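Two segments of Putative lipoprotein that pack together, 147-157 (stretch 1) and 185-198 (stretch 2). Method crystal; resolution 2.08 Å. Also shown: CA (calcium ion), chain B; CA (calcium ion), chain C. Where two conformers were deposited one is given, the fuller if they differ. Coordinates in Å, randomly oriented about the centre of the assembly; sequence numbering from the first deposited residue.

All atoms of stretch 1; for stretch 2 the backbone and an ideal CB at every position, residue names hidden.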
# COMPACT_ATOMS: atom_id res chain seq x y z
N PHE A 147 -2.08 -15.86 -8.51
CA PHE A 147 -1.99 -14.49 -7.97
C PHE A 147 -0.70 -14.24 -7.17
O PHE A 147 -0.73 -13.52 -6.17
CB PHE A 147 -3.23 -14.11 -7.12
CG PHE A 147 -4.37 -13.63 -7.99
CD1 PHE A 147 -5.25 -14.54 -8.58
CD2 PHE A 147 -4.53 -12.27 -8.26
CE1 PHE A 147 -6.28 -14.09 -9.42
CE2 PHE A 147 -5.56 -11.82 -9.10
CZ PHE A 147 -6.42 -12.74 -9.68
N ASN A 148 0.43 -14.78 -7.63
CA ASN A 148 1.69 -14.53 -6.91
C ASN A 148 2.76 -14.02 -7.88
O ASN A 148 3.93 -13.98 -7.53
CB ASN A 148 2.16 -15.79 -6.18
CG ASN A 148 2.55 -16.86 -7.16
OD1 ASN A 148 2.58 -16.62 -8.36
ND2 ASN A 148 2.89 -18.04 -6.68
N ASP A 149 2.35 -13.67 -9.12
CA ASP A 149 3.27 -13.23 -10.19
C ASP A 149 4.11 -12.05 -9.76
O ASP A 149 5.30 -12.00 -10.09
CB ASP A 149 2.52 -12.97 -11.48
CG ASP A 149 1.76 -14.23 -11.90
OD1 ASP A 149 2.02 -15.32 -11.29
OD2 ASP A 149 0.90 -14.14 -12.79
N VAL A 150 3.52 -11.13 -8.98
CA VAL A 150 4.19 -10.03 -8.29
C VAL A 150 3.48 -9.89 -6.95
O VAL A 150 2.26 -9.74 -6.89
CB VAL A 150 4.34 -8.66 -9.02
CG1 VAL A 150 5.22 -7.71 -8.19
CG2 VAL A 150 4.93 -8.81 -10.42
N VAL A 151 4.24 -10.05 -5.88
CA VAL A 151 3.64 -9.93 -4.54
C VAL A 151 4.46 -8.89 -3.83
O VAL A 151 5.68 -9.04 -3.72
CB VAL A 151 3.55 -11.26 -3.76
CG1 VAL A 151 2.87 -11.09 -2.40
CG2 VAL A 151 2.83 -12.34 -4.57
N PHE A 152 3.83 -7.79 -3.45
CA PHE A 152 4.56 -6.77 -2.72
C PHE A 152 3.75 -6.17 -1.63
O PHE A 152 2.57 -5.94 -1.81
CB PHE A 152 5.10 -5.66 -3.63
CG PHE A 152 4.11 -4.81 -4.38
CD1 PHE A 152 3.67 -5.18 -5.66
CD2 PHE A 152 3.72 -3.57 -3.89
CE1 PHE A 152 2.84 -4.35 -6.40
CE2 PHE A 152 2.86 -2.75 -4.63
CZ PHE A 152 2.45 -3.14 -5.89
N GLU A 153 4.40 -5.89 -0.52
CA GLU A 153 3.78 -5.20 0.61
C GLU A 153 3.97 -3.73 0.49
O GLU A 153 5.00 -3.27 0.00
CB GLU A 153 4.39 -5.66 1.95
CG GLU A 153 4.53 -7.16 2.08
CD GLU A 153 4.99 -7.66 3.43
OE1 GLU A 153 5.60 -6.87 4.19
OE2 GLU A 153 4.73 -8.85 3.74
N TYR A 154 3.02 -2.97 0.96
CA TYR A 154 3.20 -1.53 0.92
C TYR A 154 2.85 -0.95 2.25
O TYR A 154 2.06 -1.53 3.00
CB TYR A 154 2.36 -0.85 -0.18
CG TYR A 154 0.89 -0.78 0.13
CD1 TYR A 154 0.35 0.31 0.82
CD2 TYR A 154 0.02 -1.80 -0.25
CE1 TYR A 154 -1.01 0.40 1.09
CE2 TYR A 154 -1.35 -1.71 -0.01
CZ TYR A 154 -1.85 -0.63 0.70
OH TYR A 154 -3.19 -0.53 0.98
N ASP A 155 3.36 0.25 2.49
CA ASP A 155 3.06 0.99 3.71
C ASP A 155 3.05 2.45 3.38
O ASP A 155 4.03 2.97 2.86
CB ASP A 155 4.12 0.71 4.80
CG ASP A 155 3.66 1.17 6.16
OD1 ASP A 155 3.64 2.40 6.40
OD2 ASP A 155 3.31 0.31 6.99
N LEU A 156 1.94 3.10 3.68
CA LEU A 156 1.76 4.53 3.45
C LEU A 156 1.47 5.24 4.77
O LEU A 156 0.61 4.78 5.52
CB LEU A 156 0.62 4.79 2.45
CG LEU A 156 0.98 4.69 0.97
CD1 LEU A 156 -0.24 4.32 0.13
CD2 LEU A 156 1.58 6.00 0.48
N LYS A 157 2.19 6.34 5.05
CA LYS A 157 2.05 7.21 6.22
C LYS A 157 2.00 8.64 5.73
O LYS A 157 2.90 9.08 5.02
CB LYS A 157 3.20 7.03 7.23
CG LYS A 157 2.95 6.04 8.34
CD LYS A 157 4.20 5.88 9.23
CE LYS A 157 5.07 4.69 8.84
NZ LYS A 157 4.41 3.37 9.06
N UNK A 185 8.10 -12.93 -6.70
CA UNK A 185 7.90 -12.75 -8.13
C UNK A 185 7.65 -14.15 -8.72
O UNK A 185 8.59 -14.86 -9.04
CB UNK A 185 9.10 -12.06 -8.78
N UNK A 186 6.38 -14.54 -8.78
CA UNK A 186 5.97 -15.84 -9.30
C UNK A 186 5.75 -15.85 -10.80
O UNK A 186 4.82 -16.47 -11.29
CB UNK A 186 4.69 -16.29 -8.60
N UNK A 187 6.59 -15.14 -11.52
CA UNK A 187 6.45 -15.07 -12.97
C UNK A 187 7.81 -14.91 -13.59
O UNK A 187 8.70 -14.38 -12.93
CB UNK A 187 5.53 -13.92 -13.39
N UNK A 188 7.93 -15.33 -14.86
CA UNK A 188 9.17 -15.27 -15.64
C UNK A 188 9.37 -13.86 -16.21
O UNK A 188 10.50 -13.37 -16.23
CB UNK A 188 9.15 -16.30 -16.77
N UNK A 189 8.28 -13.24 -16.68
CA UNK A 189 8.31 -11.96 -17.35
C UNK A 189 8.04 -10.68 -16.52
O UNK A 189 8.32 -9.63 -17.10
CB UNK A 189 7.28 -12.02 -18.48
N UNK A 190 7.56 -10.66 -15.25
CA UNK A 190 7.40 -9.35 -14.56
C UNK A 190 8.74 -8.63 -14.40
O UNK A 190 9.75 -9.25 -14.14
CB UNK A 190 6.76 -9.55 -13.18
N UNK A 191 8.75 -7.31 -14.62
CA UNK A 191 9.98 -6.53 -14.56
C UNK A 191 9.87 -5.35 -13.60
O UNK A 191 10.88 -4.93 -13.05
CB UNK A 191 10.35 -6.03 -15.96
N UNK A 192 8.67 -4.77 -13.48
CA UNK A 192 8.44 -3.56 -12.68
C UNK A 192 7.19 -3.69 -11.82
O UNK A 192 6.24 -4.36 -12.21
CB UNK A 192 8.32 -2.34 -13.59
N UNK A 193 7.20 -3.02 -10.65
CA UNK A 193 6.06 -2.78 -9.78
C UNK A 193 6.02 -1.28 -9.56
O UNK A 193 7.05 -0.61 -9.67
CB UNK A 193 6.16 -3.55 -8.46
N UNK A 194 4.86 -0.74 -9.28
CA UNK A 194 4.77 0.70 -9.06
C UNK A 194 3.43 1.15 -8.52
O UNK A 194 2.53 0.34 -8.27
CB UNK A 194 5.06 1.44 -10.37
N UNK A 195 3.29 2.46 -8.38
CA UNK A 195 2.06 3.04 -7.88
C UNK A 195 1.94 4.44 -8.45
O UNK A 195 2.93 5.13 -8.65
CB UNK A 195 2.03 3.06 -6.35
N UNK A 196 0.73 4.83 -8.73
CA UNK A 196 0.37 6.18 -9.07
C UNK A 196 -0.29 6.72 -7.81
O UNK A 196 -1.26 6.12 -7.33
CB UNK A 196 -0.54 6.26 -10.30
N UNK A 197 0.23 7.82 -7.25
CA UNK A 197 -0.38 8.51 -6.12
C UNK A 197 -1.31 9.52 -6.76
O UNK A 197 -0.92 10.66 -7.04
CB UNK A 197 0.65 9.16 -5.19
N UNK A 198 -2.50 9.03 -7.10
CA UNK A 198 -3.53 9.74 -7.84
C UNK A 198 -3.91 11.07 -7.17
O UNK A 198 -4.23 11.10 -5.97
CB UNK A 198 -4.77 8.85 -7.98
CA CA B . 2.85 -17.54 -10.55
CA CA C . -0.09 -16.43 -12.44

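At position 185 the CA-to-CB bond points away overall, yet the ideal CB lies 4.0 Å from Asp-149 O, and phi/psi of -135/91 is extended. Stretch 1 offers the ideal CB a neutral carbonyl oxygen and no charge nearby, so a beta-branched or other apolar side chain would suit, though small polar ones are not excluded. The residue is Val-185, chi1 t; its CA makes a CA-H...O contact with the carbonyl, Val-185 CA to Asp-149 O being 3.3 Å.

Position 186 is far more restrictive. Its ideal CB points toward stretch 1 and would fall 2.1 Å from the atom modelled as Asn-148 OD1, so the end of the Asn-148 side chain leaves no room for a CB, whichever way its amide is turned, while phi/psi of -88/38 does not by itself demand glycine. Glycine is the answer that fits, and the residue is Gly-186. Its backbone serves both partners: Gly-186 N donates to Asn-148 O (2.8 Å, N-H...O angle 139°), and Gly-186 O binds the chain B calcium at 2.4 Å. Asp-149 OD1 also ligates this ion at 2.5 Å; the shared cation lets Asp-149 OD1 and Gly-186 O lie 3.0 Å apart, a close pair that is not a hydrogen bond.

At 187 the ideal CB is directed toward stretch 1, 3.7 Å from Asp-149 CB, and phi/psi of -148/156 is open to most residues. A small side chain would be the cautious choice, but the backbone alone does not settle it. The residue is Gly-187.

Positions 188 and 189 have no stretch 1 atom near their ideal CB atoms, so they are unconstrained here; they are Ile-188 and Tyr-189.

Position 190 faces stretch 1, its ideal CB 3.4 Å from Val-150 CG2, which is tight, and 4.2 Å from Asp-149 O. A compact apolar group is favoured, and phi of -61° admits proline. Pro-190 fills it: Pro-190 CB packs 3.5 Å from Val-150 CG2, and Pro-190 CG reaches 3.5 Å from Asp-149 O.

At 191 and 192 CA-to-CB points away and stretch 1 sets no requirement; they are Thr-191 and Val-192.

Position 193 points toward an apolar surface, its ideal CB 4.0 Å from Phe-152 CE1 and 4.3 Å from Val-150 CG1. Leucine, isoleucine, valine or methionine could cover it. Leu-193 places CD1 over one ring face, 4.0 Å from the Phe-152 centroid and 5° off the normal, a CH-pi contact; Leu-193 CD2 lies 3.8 Å from Phe-152 CD1 and 4.1 Å from Val-150 CG1.

At 194, CA-to-CB points away; phi/psi of -170/-176 is very extended and easiest for glycine. Gly-194 O lies 4.2 Å from Phe-152 CZ.

Position 195 points toward stretch 1 across a gap, and 196 is out of reach: Val-195 and Val-196.

At 197 the CA-to-CB bond is sideways and no stretch 1 atom lies near the ideal CB, so a side chain must be fairly long to reach Leu-156, and an apolar one such as leucine or methionine would suit that neighbour best. Leu-197 CD2 comes within 4.4 Å of Leu-156 CD2.

Position 198, out of reach, is Asp-198.

Stretch 2 (185-198) VGGIYPTVLGVVLD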
# COMPACT_ATOMS: atom_id res chain seq x y z
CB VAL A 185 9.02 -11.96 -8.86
CG1 VAL A 185 8.66 -11.70 -10.32
CG2 VAL A 185 9.32 -10.63 -8.16
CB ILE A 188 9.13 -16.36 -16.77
CG1 ILE A 188 9.20 -17.77 -16.16
CG2 ILE A 188 10.23 -16.17 -17.81
CD1 ILE A 188 8.35 -18.81 -16.91
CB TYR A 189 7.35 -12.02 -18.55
CG TYR A 189 7.72 -13.15 -19.49
CD1 TYR A 189 8.87 -13.07 -20.27
CD2 TYR A 189 7.00 -14.35 -19.50
CE1 TYR A 189 9.27 -14.13 -21.08
CE2 TYR A 189 7.39 -15.41 -20.32
CZ TYR A 189 8.50 -15.28 -21.14
OH TYR A 189 8.89 -16.29 -21.99
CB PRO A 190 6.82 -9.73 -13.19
CG PRO A 190 6.22 -11.09 -13.38
CD PRO A 190 7.11 -11.77 -14.39
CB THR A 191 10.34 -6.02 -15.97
OG1 THR A 191 9.22 -5.33 -16.50
CG2 THR A 191 10.76 -7.15 -16.93
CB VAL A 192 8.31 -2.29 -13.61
CG1 VAL A 192 8.18 -1.00 -12.78
CG2 VAL A 192 9.47 -2.16 -14.60
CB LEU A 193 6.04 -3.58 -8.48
CG LEU A 193 7.08 -3.31 -7.39
CD1 LEU A 193 6.65 -2.21 -6.47
CD2 LEU A 193 7.27 -4.54 -6.56
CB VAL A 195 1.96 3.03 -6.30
CG1 VAL A 195 3.05 3.89 -5.64
CG2 VAL A 195 0.57 3.44 -5.80
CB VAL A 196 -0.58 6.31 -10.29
CG1 VAL A 196 -1.00 7.76 -10.47
CG2 VAL A 196 0.03 5.74 -11.57
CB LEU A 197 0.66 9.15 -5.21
CG LEU A 197 1.72 8.23 -4.62
CD1 LEU A 197 2.75 9.03 -3.92
CD2 LEU A 197 1.10 7.16 -3.71
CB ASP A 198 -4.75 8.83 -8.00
CG ASP A 198 -5.58 9.14 -9.22
OD1 ASP A 198 -6.07 10.27 -9.32
OD2 ASP A 198 -5.70 8.26 -10.09
O HOH W 1 1.76 -17.79 -12.98
O HOH W 2 0.30 -16.30 -14.79
O HOH W 3 -1.59 -18.30 -12.70
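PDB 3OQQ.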